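Local coordinates for protein myosin-4 (Saccharomyces cerevisiae, PDB 3MMI) that is a type V myosin motor, represented here by its globular tail, that helps carry ASH1 and other mRNAs to the yeast bud through its partner SHE3, at residues Asn117-Tyr122 and Leu133-Leu138; Leu227-Ile232 and Ile345-Gln350; Leu268-Gln273 and Tyr296-Ala301. All coordinates share one frame; numbering follows the deposited sequence.

Contact 1. Residues Asn117-Tyr122 and Leu133-Leu138; sequences NQKTLY and LTLIYL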
loop_
_atom_site.group_PDB
_atom_site.type_symbol
_atom_site.label_atom_id
_atom_site.label_comp_id
_atom_site.label_asym_id
_atom_site.label_seq_id
_atom_site.Cartn_x
_atom_site.Cartn_y
_atom_site.Cartn_z
ATOM N N ASN A 117 -3.679 -0.796 -25.519
ATOM C CA ASN A 117 -3.187 -0.279 -26.817
ATOM C C ASN A 117 -3.050 -1.358 -27.943
ATOM O O ASN A 117 -3.103 -1.042 -29.087
ATOM C CB ASN A 117 -1.901 0.607 -26.724
ATOM C CG ASN A 117 -1.557 1.320 -28.120
ATOM O OD1 ASN A 117 -0.647 0.891 -28.873
ATOM N ND2 ASN A 117 -2.362 2.336 -28.479
ATOM N N GLN A 118 -2.845 -2.622 -27.615
ATOM C CA GLN A 118 -2.802 -3.619 -28.648
ATOM C C GLN A 118 -4.166 -3.691 -29.282
ATOM O O GLN A 118 -4.313 -3.995 -30.437
ATOM C CB GLN A 118 -2.398 -4.974 -28.098
ATOM C CG GLN A 118 -0.936 -5.082 -27.999
ATOM C CD GLN A 118 -0.262 -5.194 -29.340
ATOM O OE1 GLN A 118 0.503 -4.325 -29.752
ATOM N NE2 GLN A 118 -0.515 -6.317 -30.011
ATOM N N LYS A 119 -5.205 -3.435 -28.526
ATOM C CA LYS A 119 -6.460 -3.875 -29.024
ATOM C C LYS A 119 -7.024 -2.807 -29.934
ATOM O O LYS A 119 -7.875 -3.040 -30.833
ATOM C CB LYS A 119 -7.366 -4.344 -27.882
ATOM C CG LYS A 119 -8.130 -3.322 -27.139
ATOM C CD LYS A 119 -9.247 -4.081 -26.436
ATOM C CE LYS A 119 -9.419 -3.644 -24.977
ATOM N NZ LYS A 119 -8.288 -4.176 -24.049
ATOM N N THR A 120 -6.435 -1.643 -29.765
ATOM C CA THR A 120 -6.787 -0.518 -30.574
ATOM C C THR A 120 -6.533 -0.751 -32.095
ATOM O O THR A 120 -7.062 0.008 -32.928
ATOM C CB THR A 120 -6.069 0.776 -30.135
ATOM O OG1 THR A 120 -6.147 1.700 -31.212
ATOM C CG2 THR A 120 -4.625 0.567 -29.950
ATOM N N LEU A 121 -5.760 -1.799 -32.439
ATOM C CA LEU A 121 -5.383 -2.059 -33.860
ATOM C C LEU A 121 -6.135 -3.263 -34.420
ATOM O O LEU A 121 -5.939 -3.637 -35.584
ATOM C CB LEU A 121 -3.894 -2.427 -33.916
ATOM C CG LEU A 121 -3.022 -2.084 -32.707
ATOM C CD1 LEU A 121 -1.533 -2.508 -32.937
ATOM C CD2 LEU A 121 -3.163 -0.595 -32.452
ATOM N N TYR A 122 -6.937 -3.917 -33.577
ATOM C CA TYR A 122 -7.695 -5.066 -34.005
ATOM C C TYR A 122 -9.201 -4.776 -34.043
ATOM O O TYR A 122 -9.649 -3.630 -33.792
ATOM C CB TYR A 122 -7.384 -6.279 -33.108
ATOM C CG TYR A 122 -5.937 -6.754 -33.157
ATOM C CD1 TYR A 122 -5.488 -7.596 -34.189
ATOM C CD2 TYR A 122 -5.023 -6.361 -32.168
ATOM C CE1 TYR A 122 -4.158 -8.032 -34.238
ATOM C CE2 TYR A 122 -3.716 -6.783 -32.196
ATOM C CZ TYR A 122 -3.279 -7.620 -33.246
ATOM O OH TYR A 122 -1.977 -8.083 -33.309
ATOM N N LEU A 133 -12.018 -12.590 -31.430
ATOM C CA LEU A 133 -11.392 -13.443 -30.455
ATOM C C LEU A 133 -10.112 -12.797 -29.901
ATOM O O LEU A 133 -9.761 -12.990 -28.701
ATOM C CB LEU A 133 -11.018 -14.765 -31.144
ATOM C CG LEU A 133 -11.566 -15.993 -30.424
ATOM C CD1 LEU A 133 -10.450 -17.050 -30.323
ATOM C CD2 LEU A 133 -12.055 -15.634 -29.020
ATOM N N THR A 134 -9.373 -12.130 -30.813
ATOM C CA THR A 134 -8.149 -11.422 -30.429
ATOM C C THR A 134 -8.492 -10.230 -29.487
ATOM O O THR A 134 -7.856 -10.028 -28.464
ATOM C CB THR A 134 -7.334 -10.920 -31.670
ATOM O OG1 THR A 134 -6.649 -12.037 -32.239
ATOM C CG2 THR A 134 -6.280 -9.869 -31.263
ATOM N N LEU A 135 -9.502 -9.482 -29.860
ATOM C CA LEU A 135 -10.014 -8.467 -29.004
ATOM C C LEU A 135 -10.426 -8.954 -27.588
ATOM O O LEU A 135 -10.083 -8.303 -26.597
ATOM C CB LEU A 135 -11.202 -7.763 -29.615
ATOM C CG LEU A 135 -10.871 -6.794 -30.743
ATOM C CD1 LEU A 135 -12.152 -6.121 -31.140
ATOM C CD2 LEU A 135 -9.832 -5.747 -30.354
ATOM N N ILE A 136 -11.136 -10.081 -27.512
ATOM C CA ILE A 136 -11.454 -10.744 -26.280
ATOM C C ILE A 136 -10.229 -11.210 -25.522
ATOM O O ILE A 136 -10.180 -10.979 -24.306
ATOM C CB ILE A 136 -12.389 -11.969 -26.499
ATOM C CG1 ILE A 136 -13.783 -11.499 -26.938
ATOM C CG2 ILE A 136 -12.469 -12.896 -25.275
ATOM C CD1 ILE A 136 -14.676 -12.661 -27.477
ATOM N N TYR A 137 -9.273 -11.884 -26.188
ATOM C CA TYR A 137 -8.005 -12.213 -25.534
ATOM C C TYR A 137 -7.364 -10.956 -24.848
ATOM O O TYR A 137 -6.948 -11.008 -23.728
ATOM C CB TYR A 137 -7.012 -12.889 -26.526
ATOM C CG TYR A 137 -5.696 -13.116 -25.909
ATOM C CD1 TYR A 137 -5.466 -14.211 -25.093
ATOM C CD2 TYR A 137 -4.652 -12.146 -26.095
ATOM C CE1 TYR A 137 -4.263 -14.386 -24.485
ATOM C CE2 TYR A 137 -3.387 -12.332 -25.501
ATOM C CZ TYR A 137 -3.220 -13.430 -24.693
ATOM O OH TYR A 137 -2.028 -13.612 -24.030
ATOM N N LEU A 138 -7.293 -9.848 -25.569
ATOM C CA LEU A 138 -6.523 -8.729 -25.133
ATOM C C LEU A 138 -7.269 -8.064 -23.989
ATOM O O LEU A 138 -6.663 -7.551 -23.035
ATOM C CB LEU A 138 -6.289 -7.739 -26.259
ATOM C CG LEU A 138 -5.305 -8.121 -27.386
ATOM C CD1 LEU A 138 -5.457 -7.012 -28.390
ATOM C CD2 LEU A 138 -3.876 -8.169 -26.852
#

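Contact 2. Residues Leu227-Ile232 and Ile345-Gln350; sequences LFNDLI and IMLSAQ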
loop_
_atom_site.group_PDB
_atom_site.type_symbol
_atom_site.label_atom_id
_atom_site.label_comp_id
_atom_site.label_asym_id
_atom_site.label_seq_id
_atom_site.Cartn_x
_atom_site.Cartn_y
_atom_site.Cartn_z
ATOM N N LEU A 227 0.460 2.950 12.800
ATOM C CA LEU A 227 0.379 3.934 13.858
ATOM C C LEU A 227 -0.810 3.664 14.770
ATOM O O LEU A 227 -0.710 3.677 15.974
ATOM C CB LEU A 227 0.284 5.359 13.332
ATOM C CG LEU A 227 1.594 6.009 12.847
ATOM C CD1 LEU A 227 1.252 7.269 12.108
ATOM C CD2 LEU A 227 2.541 6.371 13.942
ATOM N N PHE A 228 -1.959 3.399 14.168
ATOM C CA PHE A 228 -3.130 3.060 14.985
ATOM C C PHE A 228 -2.839 1.752 15.833
ATOM O O PHE A 228 -3.181 1.769 16.995
ATOM C CB PHE A 228 -4.351 2.779 14.138
ATOM C CG PHE A 228 -5.530 2.441 14.929
ATOM C CD1 PHE A 228 -6.248 3.468 15.582
ATOM C CD2 PHE A 228 -5.922 1.104 15.084
ATOM C CE1 PHE A 228 -7.294 3.161 16.352
ATOM C CE2 PHE A 228 -7.031 0.781 15.791
ATOM C CZ PHE A 228 -7.771 1.765 16.438
ATOM N N ASN A 229 -2.325 0.687 15.229
ATOM C CA ASN A 229 -2.079 -0.597 15.930
ATOM C C ASN A 229 -1.097 -0.351 17.088
ATOM O O ASN A 229 -1.290 -0.814 18.217
ATOM C CB ASN A 229 -1.547 -1.628 14.924
ATOM C CG ASN A 229 -2.632 -2.134 13.996
ATOM O OD1 ASN A 229 -3.777 -1.779 14.140
ATOM N ND2 ASN A 229 -2.262 -3.018 13.038
ATOM N N ASP A 230 -0.049 0.440 16.830
ATOM C CA ASP A 230 0.911 0.750 17.915
ATOM C C ASP A 230 0.359 1.648 18.948
ATOM O O ASP A 230 0.762 1.601 20.151
ATOM C CB ASP A 230 2.192 1.368 17.387
ATOM C CG ASP A 230 3.063 0.373 16.628
ATOM O OD1 ASP A 230 2.775 -0.854 16.657
ATOM O OD2 ASP A 230 4.006 0.854 15.906
ATOM N N LEU A 231 -0.568 2.513 18.544
ATOM C CA LEU A 231 -1.178 3.364 19.570
ATOM C C LEU A 231 -1.916 2.462 20.601
ATOM O O LEU A 231 -1.799 2.700 21.864
ATOM C CB LEU A 231 -2.176 4.325 18.943
ATOM C CG LEU A 231 -3.053 5.047 19.965
ATOM C CD1 LEU A 231 -2.253 6.230 20.605
ATOM C CD2 LEU A 231 -4.383 5.607 19.369
ATOM N N ILE A 232 -2.602 1.447 20.112
ATOM C CA ILE A 232 -3.303 0.536 21.009
ATOM C C ILE A 232 -2.343 -0.436 21.767
ATOM O O ILE A 232 -2.557 -0.639 22.888
ATOM C CB ILE A 232 -4.291 -0.407 20.245
ATOM C CG1 ILE A 232 -5.441 0.372 19.604
ATOM C CG2 ILE A 232 -4.859 -1.504 21.219
ATOM C CD1 ILE A 232 -6.043 1.434 20.443
ATOM N N ILE A 345 -10.026 -5.241 16.419
ATOM C CA ILE A 345 -9.481 -4.016 16.895
ATOM C C ILE A 345 -8.250 -3.582 16.039
ATOM O O ILE A 345 -8.264 -2.418 15.560
ATOM C CB ILE A 345 -9.097 -4.078 18.324
ATOM C CG1 ILE A 345 -10.317 -4.314 19.194
ATOM C CG2 ILE A 345 -8.365 -2.888 18.796
ATOM C CD1 ILE A 345 -9.947 -4.415 20.750
ATOM N N MET A 346 -7.283 -4.509 15.785
ATOM C CA MET A 346 -6.162 -4.232 14.890
ATOM C C MET A 346 -6.707 -3.964 13.514
ATOM O O MET A 346 -7.633 -4.620 13.057
ATOM C CB MET A 346 -5.157 -5.435 14.899
ATOM C CG MET A 346 -4.763 -5.779 16.309
ATOM S SD MET A 346 -3.470 -4.646 16.835
ATOM C CE MET A 346 -4.355 -3.614 17.874
ATOM N N LEU A 347 -6.031 -3.080 12.800
ATOM C CA LEU A 347 -6.174 -2.938 11.291
ATOM C C LEU A 347 -5.127 -3.735 10.540
ATOM O O LEU A 347 -4.140 -4.044 11.128
ATOM C CB LEU A 347 -5.950 -1.444 10.894
ATOM C CG LEU A 347 -6.796 -0.442 11.664
ATOM C CD1 LEU A 347 -6.401 1.056 11.423
ATOM C CD2 LEU A 347 -8.344 -0.652 11.288
ATOM N N SER A 348 -5.383 -3.989 9.247
ATOM C CA SER A 348 -4.503 -4.604 8.249
ATOM C C SER A 348 -4.417 -3.580 7.143
ATOM O O SER A 348 -5.409 -2.973 6.818
ATOM C CB SER A 348 -5.210 -5.773 7.494
ATOM O OG SER A 348 -5.678 -6.586 8.445
ATOM N N ALA A 349 -3.333 -3.608 6.384
ATOM C CA ALA A 349 -3.145 -2.724 5.265
ATOM C C ALA A 349 -3.861 -3.272 4.044
ATOM O O ALA A 349 -3.698 -4.453 3.701
ATOM C CB ALA A 349 -1.672 -2.630 5.007
ATOM N N GLN A 350 -4.631 -2.425 3.381
ATOM C CA GLN A 350 -5.329 -2.848 2.202
ATOM C C GLN A 350 -5.330 -1.695 1.220
ATOM O O GLN A 350 -5.586 -0.574 1.624
ATOM C CB GLN A 350 -6.787 -3.261 2.543
ATOM C CG GLN A 350 -6.946 -4.320 3.706
ATOM C CD GLN A 350 -6.783 -5.804 3.250
ATOM O OE1 GLN A 350 -6.587 -6.089 2.047
ATOM N NE2 GLN A 350 -6.897 -6.739 4.197
#

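Contact 3. Residues Leu268-Gln273 and Tyr296-Ala301; sequences LIQIIQ and YALNPA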
loop_
_atom_site.group_PDB
_atom_site.type_symbol
_atom_site.label_atom_id
_atom_site.label_comp_id
_atom_site.label_asym_id
_atom_site.label_seq_id
_atom_site.Cartn_x
_atom_site.Cartn_y
_atom_site.Cartn_z
ATOM N N LEU A 268 -5.033 8.616 6.602
ATOM C CA LEU A 268 -4.679 8.455 7.973
ATOM C C LEU A 268 -5.908 8.651 8.941
ATOM O O LEU A 268 -5.755 9.035 10.104
ATOM C CB LEU A 268 -3.627 9.508 8.352
ATOM C CG LEU A 268 -2.284 9.359 7.648
ATOM C CD1 LEU A 268 -1.513 10.613 7.891
ATOM C CD2 LEU A 268 -1.534 8.203 8.277
ATOM N N ILE A 269 -7.105 8.335 8.416
ATOM C CA ILE A 269 -8.341 8.523 9.158
ATOM C C ILE A 269 -8.471 7.811 10.521
ATOM O O ILE A 269 -8.867 8.457 11.475
ATOM C CB ILE A 269 -9.586 8.314 8.261
ATOM C CG1 ILE A 269 -10.749 9.010 8.898
ATOM C CG2 ILE A 269 -9.783 6.807 7.848
ATOM C CD1 ILE A 269 -12.171 8.524 8.317
ATOM N N GLN A 270 -7.955 6.594 10.647
ATOM C CA GLN A 270 -8.111 5.868 11.922
ATOM C C GLN A 270 -7.252 6.482 12.943
ATOM O O GLN A 270 -7.707 6.744 14.053
ATOM C CB GLN A 270 -7.862 4.390 11.726
ATOM C CG GLN A 270 -9.143 3.674 11.320
ATOM C CD GLN A 270 -9.455 3.826 9.882
ATOM O OE1 GLN A 270 -8.551 3.705 9.063
ATOM N NE2 GLN A 270 -10.761 4.012 9.532
ATOM N N ILE A 271 -5.987 6.802 12.571
ATOM C CA ILE A 271 -5.074 7.231 13.619
ATOM C C ILE A 271 -5.417 8.676 13.946
ATOM O O ILE A 271 -5.391 9.080 15.080
ATOM C CB ILE A 271 -3.526 7.117 13.303
ATOM C CG1 ILE A 271 -2.767 7.748 14.429
ATOM C CG2 ILE A 271 -3.089 7.946 12.043
ATOM C CD1 ILE A 271 -2.834 6.952 15.776
ATOM N N ILE A 272 -5.837 9.473 12.944
ATOM C CA ILE A 272 -6.315 10.825 13.203
ATOM C C ILE A 272 -7.590 10.865 14.103
ATOM O O ILE A 272 -7.601 11.581 15.111
ATOM C CB ILE A 272 -6.669 11.656 11.902
ATOM C CG1 ILE A 272 -5.460 11.964 10.955
ATOM C CG2 ILE A 272 -7.464 12.947 12.203
ATOM C CD1 ILE A 272 -4.599 12.678 11.669
ATOM N N GLN A 273 -8.591 10.047 13.852
ATOM C CA GLN A 273 -9.732 9.986 14.755
ATOM C C GLN A 273 -9.408 9.527 16.175
ATOM O O GLN A 273 -9.991 10.022 17.081
ATOM C CB GLN A 273 -10.873 9.159 14.199
ATOM C CG GLN A 273 -11.330 9.530 12.842
ATOM C CD GLN A 273 -12.391 10.534 12.830
ATOM O OE1 GLN A 273 -12.443 11.447 13.640
ATOM N NE2 GLN A 273 -13.263 10.388 11.889
ATOM N N TYR A 296 -18.793 5.308 11.919
ATOM C CA TYR A 296 -18.070 4.066 11.540
ATOM C C TYR A 296 -16.559 4.201 11.142
ATOM O O TYR A 296 -15.933 3.160 10.786
ATOM C CB TYR A 296 -18.860 3.381 10.396
ATOM C CG TYR A 296 -20.359 3.223 10.735
ATOM C CD1 TYR A 296 -20.840 2.085 11.514
ATOM C CD2 TYR A 296 -21.299 4.190 10.295
ATOM C CE1 TYR A 296 -22.122 1.924 11.807
ATOM C CE2 TYR A 296 -22.639 4.048 10.614
ATOM C CZ TYR A 296 -23.050 2.897 11.373
ATOM O OH TYR A 296 -24.366 2.751 11.652
ATOM N N ALA A 297 -15.971 5.413 11.158
ATOM C CA ALA A 297 -14.479 5.447 10.937
ATOM C C ALA A 297 -13.663 4.398 11.909
ATOM O O ALA A 297 -12.674 3.807 11.492
ATOM C CB ALA A 297 -13.953 6.804 11.100
ATOM N N LEU A 298 -14.107 4.313 13.158
ATOM C CA LEU A 298 -13.621 3.369 14.173
ATOM C C LEU A 298 -14.758 2.513 14.626
ATOM O O LEU A 298 -15.877 3.058 14.789
ATOM C CB LEU A 298 -13.003 4.085 15.377
ATOM C CG LEU A 298 -11.630 4.780 15.024
ATOM C CD1 LEU A 298 -11.188 5.831 16.066
ATOM C CD2 LEU A 298 -10.457 3.882 14.644
ATOM N N ASN A 299 -14.531 1.218 14.902
ATOM C CA ASN A 299 -15.659 0.479 15.447
ATOM C C ASN A 299 -15.783 0.726 16.925
ATOM O O ASN A 299 -14.916 1.320 17.567
ATOM C CB ASN A 299 -15.568 -1.031 14.942
ATOM C CG ASN A 299 -14.403 -1.696 15.428
ATOM O OD1 ASN A 299 -14.003 -1.455 16.576
ATOM N ND2 ASN A 299 -13.897 -2.633 14.629
ATOM N N PRO A 300 -16.827 0.141 17.549
ATOM C CA PRO A 300 -16.972 0.259 18.972
ATOM C C PRO A 300 -15.842 -0.347 19.829
ATOM O O PRO A 300 -15.518 0.268 20.815
ATOM C CB PRO A 300 -18.341 -0.365 19.227
ATOM C CG PRO A 300 -19.085 -0.166 17.905
ATOM C CD PRO A 300 -17.954 -0.586 16.945
ATOM N N ALA A 301 -15.201 -1.442 19.403
ATOM C CA ALA A 301 -14.139 -2.123 20.225
ATOM C C ALA A 301 -12.913 -1.184 20.101
ATOM O O ALA A 301 -12.139 -1.042 21.028
ATOM C CB ALA A 301 -13.841 -3.467 19.686
#

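Contact 1. Residues Asn117-Tyr122 and Leu133-Leu138
Thr134 sets its methyl group on the ring of Tyr122. Thr134 CG2 lies 3.7 Å from the centroid of the Tyr122 ring and only 13° off the ring normal, a CH-pi contact over the face. The second apolar element is Leu138, which approaches the tyrosine at about a right angle and brings CD1 to 3.9 Å from Tyr122 CD2. The same methyl is pushed hard against Lys119: Leu138 CD1 sits 3.3 Å from Lys119 CB, tighter than ordinary van der Waals contact. The other methyl, Leu138 CD2, touches Gln118 CB, while Leu135 CD2 comes to 3.7 Å from Tyr122 CB. An alanine in place of Tyr122 would probably leave Thr134 CG2 without the face it rests on and open a gap beside Leu138 CD1.

What places the tyrosine is a type I turn from Lys119 to Tyr122, closed by a backbone bond of 3.0 Å from Tyr122 N to Lys119 O. Tyr122 CG, anti to its own carbonyl carbon (chi1 -63°), is thereby brought to Thr134 CG2, and Gln118 NE2 lies at the ring's edge, in plane. No hydrogen bond crosses between the two segments; the ammonium group of Lys119 is instead in a salt bridge with Glu142, one turn beyond Leu138 on helix 132-168. The contact thus joins the stretch from helix 111-119 into the following turn to the start of helix 132-168, near the surface of the globular tail. Helix 53-67 packs beside both, with Val66 touching Tyr122 and Thr134, and helix 71-91 meets Thr134 through Leu71.

Contact 2. Residues Leu227-Ile232 and Ile345-Gln350
Asn229 and Leu347 pair by two hydrogen bonds, the side-chain amide of a helix residue matching the backbone N-H and C=O of one residue in an extended chain. In the helical dilute domain of the globular tail, the bonds fasten the loop after helix 322-338 across the side of helix 209-234. Leu347 N donates to Asn229 OD1 at 2.9 Å, in the carbonyl plane and on a lone pair. Between them the two bonds fix the rotation of the amide.

Just beside this polar grip the packing is close. Leu347 meets Phe228 at about a right angle, with CD1 3.7 Å from Phe228 CD2, and the oxygen Ile345 O lies in the ring plane, 3.4 Å from Phe228 CE2. Gln302 of helix 300-308 donates to that same oxygen.

Toward Ile232 the fit slackens. Met346, only partly buried, bends back at chi2 and chi3, and its CE stays 4.0 Å from Ile232 CG2; Ile345 CG2 is farther still, 4.5 Å from Ile232 CG1. The return bond of the amide runs from Asn229 ND2 to Leu347 O, 2.9 Å and nearly straight at 175°, with the acceptor 2° out of the amide plane.

Contact 3. Residues Leu268-Gln273 and Tyr296-Ala301
The flat carboxamide of Gln270 offers its NE2 edge to the backbone carbonyl oxygen of Ala297. Ala297 O lies only 8° out of the Gln270 amide plane, and NE2 in turn lies in the plane of that carbonyl, on a lone pair, although the two planes themselves are turned against each other. The resulting hydrogen bond, Gln270 NE2 to Ala297 O, is short at 2.7 Å and fairly straight at 165°. At the other corner of the amide, Gln270 OE1 is bonded by Asn224 ND2 of helix 209-234, so both polar atoms of the group are in use. The amide of Gln273 makes a plainer contact: its NE2 rests 3.7 Å from the methyl Ala297 CB.

That methyl is touched from a second side by Ile269, whose CG1 is anti to the backbone N (chi1 -159°) and whose CD1 comes to 3.7 Å from Ala297 CB. Leu298 straddles Gln270 and Gln273 with its two methyls. Leu298 CD2 lies 3.6 Å from Gln270 CG as the two side chains slide past each other in opposite directions, and Leu298 CD1 lies 3.8 Å from Gln273 CB.

Residues 296-299 lead into helix 300-308, whose first residues close the segment. Asn299 is the N-cap, and its OD1 accepts a weak bond from Ala301 N. Gln302 OE1 accepts from Asn299 N, the return bond of a capping box.

Held at both polar ends, the Gln270 amide has its orientation settled. Since Asn224 OD1 also takes Ile271 N, in the first turn of helix 269-279, Asn224 and Gln270 together link helix 209-234, the start of helix 269-279 and the approach to helix 300-308 within the DIL region.

All three are surface contacts, each with one buried touching residue, but they fall into two places. Contact 1 lies across the chain's centre from the other two, about 25 Å from contact 2 and 33 Å from contact 3 by nearest atoms. Its segments lie only 11 residues apart, against 113 and 23, and it is apolar across them. Contacts 2 and 3 touch, with centres about 10 Å apart, and both rely on side-chain amides gripping backbone. Contact 3 is nested within the long loop that contact 2 closes. Leu347 packs on Gln270 and Ile345 on Ala301, so the final extended chain bridges helices 209-234, 269-279 and 300-308.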